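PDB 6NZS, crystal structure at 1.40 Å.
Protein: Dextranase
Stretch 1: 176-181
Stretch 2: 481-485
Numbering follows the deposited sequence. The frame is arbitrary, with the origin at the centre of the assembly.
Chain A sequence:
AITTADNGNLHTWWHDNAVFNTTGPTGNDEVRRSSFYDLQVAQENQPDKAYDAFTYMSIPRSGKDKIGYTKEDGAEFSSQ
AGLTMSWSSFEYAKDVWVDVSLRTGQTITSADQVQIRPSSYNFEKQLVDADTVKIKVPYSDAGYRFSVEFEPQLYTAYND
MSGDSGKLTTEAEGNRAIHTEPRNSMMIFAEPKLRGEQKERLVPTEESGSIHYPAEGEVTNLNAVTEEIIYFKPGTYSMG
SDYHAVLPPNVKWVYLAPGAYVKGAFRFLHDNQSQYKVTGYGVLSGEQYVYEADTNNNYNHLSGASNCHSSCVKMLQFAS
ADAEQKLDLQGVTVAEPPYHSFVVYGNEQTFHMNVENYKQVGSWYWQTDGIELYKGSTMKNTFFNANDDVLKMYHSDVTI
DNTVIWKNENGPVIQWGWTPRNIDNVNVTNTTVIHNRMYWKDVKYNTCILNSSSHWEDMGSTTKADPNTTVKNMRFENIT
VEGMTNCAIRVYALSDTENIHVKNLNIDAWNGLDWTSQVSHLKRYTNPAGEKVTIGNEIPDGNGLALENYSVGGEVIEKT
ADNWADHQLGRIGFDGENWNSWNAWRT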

# COMPACT_ATOMS: atom_id res chain seq x y z
N ARG A 176 -21.69 4.07 -14.44
CA ARG A 176 -20.84 2.96 -14.85
C ARG A 176 -20.20 2.32 -13.63
O ARG A 176 -19.53 3.00 -12.85
CB ARG A 176 -19.72 3.44 -15.79
CG ARG A 176 -20.21 4.24 -16.97
CD ARG A 176 -21.10 3.44 -17.90
NE ARG A 176 -21.37 4.25 -19.09
CZ ARG A 176 -20.54 4.36 -20.12
NH1 ARG A 176 -19.40 3.67 -20.15
NH2 ARG A 176 -20.85 5.16 -21.14
N ALA A 177 -20.36 1.01 -13.48
CA ALA A 177 -19.75 0.30 -12.35
C ALA A 177 -18.23 0.36 -12.43
O ALA A 177 -17.64 0.13 -13.49
CB ALA A 177 -20.22 -1.15 -12.32
N ILE A 178 -17.60 0.67 -11.31
CA ILE A 178 -16.15 0.74 -11.20
C ILE A 178 -15.59 -0.44 -10.39
O ILE A 178 -14.65 -1.11 -10.83
CB ILE A 178 -15.70 2.10 -10.61
CG1 ILE A 178 -16.03 3.24 -11.59
CG2 ILE A 178 -14.21 2.09 -10.25
CD1 ILE A 178 -15.43 3.08 -13.00
N HIS A 179 -16.16 -0.71 -9.22
CA HIS A 179 -15.64 -1.79 -8.39
C HIS A 179 -16.60 -2.06 -7.24
O HIS A 179 -17.27 -1.15 -6.77
CB HIS A 179 -14.26 -1.41 -7.83
CG HIS A 179 -13.49 -2.59 -7.32
ND1 HIS A 179 -12.78 -3.43 -8.15
CD2 HIS A 179 -13.35 -3.08 -6.06
CE1 HIS A 179 -12.23 -4.39 -7.42
NE2 HIS A 179 -12.56 -4.20 -6.16
N THR A 180 -16.63 -3.32 -6.80
CA THR A 180 -17.46 -3.74 -5.67
C THR A 180 -16.56 -4.20 -4.53
O THR A 180 -15.65 -5.00 -4.73
CB THR A 180 -18.38 -4.88 -6.12
OG1 THR A 180 -19.29 -4.38 -7.10
CG2 THR A 180 -19.18 -5.43 -4.94
N GLU A 181 -16.80 -3.67 -3.33
CA GLU A 181 -15.93 -3.95 -2.20
C GLU A 181 -16.70 -3.67 -0.91
O GLU A 181 -17.77 -3.04 -0.95
CB GLU A 181 -14.65 -3.10 -2.26
CG GLU A 181 -14.96 -1.62 -1.99
CD GLU A 181 -13.81 -0.66 -2.22
OE1 GLU A 181 -12.68 -1.11 -2.50
OE2 GLU A 181 -14.04 0.56 -2.12
N VAL A 481 -5.38 -9.52 -10.20
CA VAL A 481 -6.24 -8.35 -10.02
C VAL A 481 -7.67 -8.86 -9.88
O VAL A 481 -8.24 -9.44 -10.82
CB VAL A 481 -6.12 -7.36 -11.18
CG1 VAL A 481 -6.99 -6.13 -10.93
CG2 VAL A 481 -4.65 -6.96 -11.37
N GLU A 482 -8.24 -8.68 -8.70
CA GLU A 482 -9.54 -9.25 -8.38
C GLU A 482 -10.65 -8.23 -8.62
O GLU A 482 -10.47 -7.03 -8.38
CB GLU A 482 -9.57 -9.75 -6.93
CG GLU A 482 -8.47 -10.77 -6.64
CD GLU A 482 -8.83 -11.76 -5.55
OE1 GLU A 482 -10.02 -12.12 -5.43
OE2 GLU A 482 -7.92 -12.18 -4.83
N GLY A 483 -11.80 -8.72 -9.09
CA GLY A 483 -12.87 -7.81 -9.47
C GLY A 483 -12.52 -7.01 -10.73
O GLY A 483 -11.65 -7.38 -11.53
N MET A 484 -13.21 -5.88 -10.89
CA MET A 484 -13.05 -5.04 -12.07
C MET A 484 -11.92 -4.04 -11.91
O MET A 484 -11.66 -3.54 -10.82
CB MET A 484 -14.34 -4.25 -12.31
CG MET A 484 -15.55 -5.09 -12.60
SD MET A 484 -17.04 -4.09 -12.85
CE MET A 484 -17.32 -3.44 -11.21
N THR A 485 -11.23 -3.75 -13.02
CA THR A 485 -10.27 -2.65 -13.05
C THR A 485 -10.41 -1.89 -14.36
O THR A 485 -11.24 -2.23 -15.21
CB THR A 485 -8.82 -3.11 -12.79
OG1 THR A 485 -8.02 -1.98 -12.46
CG2 THR A 485 -8.22 -3.81 -14.02
O HOH W 1 -15.68 -5.52 -8.91

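What does the start of the strand at 176-181 contribute? Arg176 touches nothing in the other stretch; its side chain comes no nearer than 8.5 Å, from CB of Arg176 to SD of Met484, and its NH1 and NH2 are hydrogen-bonded elsewhere in the structure. The contact begins at Ala177, whose CA-to-CB bond points sideways to stretch 2. Its CB lies 3.9 Å from CE of Met484, an apolar contact between two methyl groups. Met484 makes the reach with an extended middle to its side chain: chi1 is m, chi2 is t and chi3 is m, so that although its CA-to-CB bond also points sideways, the end of the chain comes nearer to stretch 1. A long, unbranched and flexible side chain suits this task, and the small methyl of Ala177 gives it a place to rest.

How does Ile178 take part when its side chain turns away? Its CA-to-CB bond points away from stretch 2, and the nearest approach of the side chain is 5.8 Å, from CB of Ile178 to CE of Met484. The backbone makes the approach instead, with O of Ile178 3.5 Å from CB of Met484. This is close packing of a carbonyl against a methylene, and it places the base of the methionine side chain against the strand while the tip continues to Ala177. The result is that Met484 has 104 Å² covered by stretch 1, the largest share of any residue in the contact, whose total buried surface is 242 Å² with both sides summed.

What ties the two stretches together at His179? The direct hydrogen bond between the stretches runs from ND1 of His179 to O of Met484, at 2.9 Å and with an N-H...acceptor angle of 151°. ND1 is therefore protonated, and NE2 is hydrogen-bonded elsewhere in the structure, so both ring nitrogens of this buried side chain are satisfied. The CA-to-CB bond points sideways, but chi1 in t and chi2 at 81° bring the ring nearer to stretch 2. O of Met484 lies at the ring edge, near its plane, as does O of Glu482, which is 3.3 Å from CE1 of His179. Between these two carbonyls in sequence comes Gly483, where the chain turns a corner. Its CA is 4.0 Å from CE1 of His179, and an ideal CB would fall only 2.8 Å from that same CE1, a clash. Glycine thus leaves room for the imidazole, and its positive phi of 69° favours glycine in its own right.

How does the contact close beyond the histidine? At Thr180 the link passes through water 1, which accepts hydrogen bonds from N of Thr180 and from N of Met484, each at 3.2 Å. One water thereby satisfies two backbone amides that do not meet directly. The CA-to-CB bond of Thr180 points sideways, and OG1 finds its hydrogen bond elsewhere in the structure. Glu181, a buried residue, lies out of reach of stretch 2, and its OE1 and OE2 are likewise bonded elsewhere.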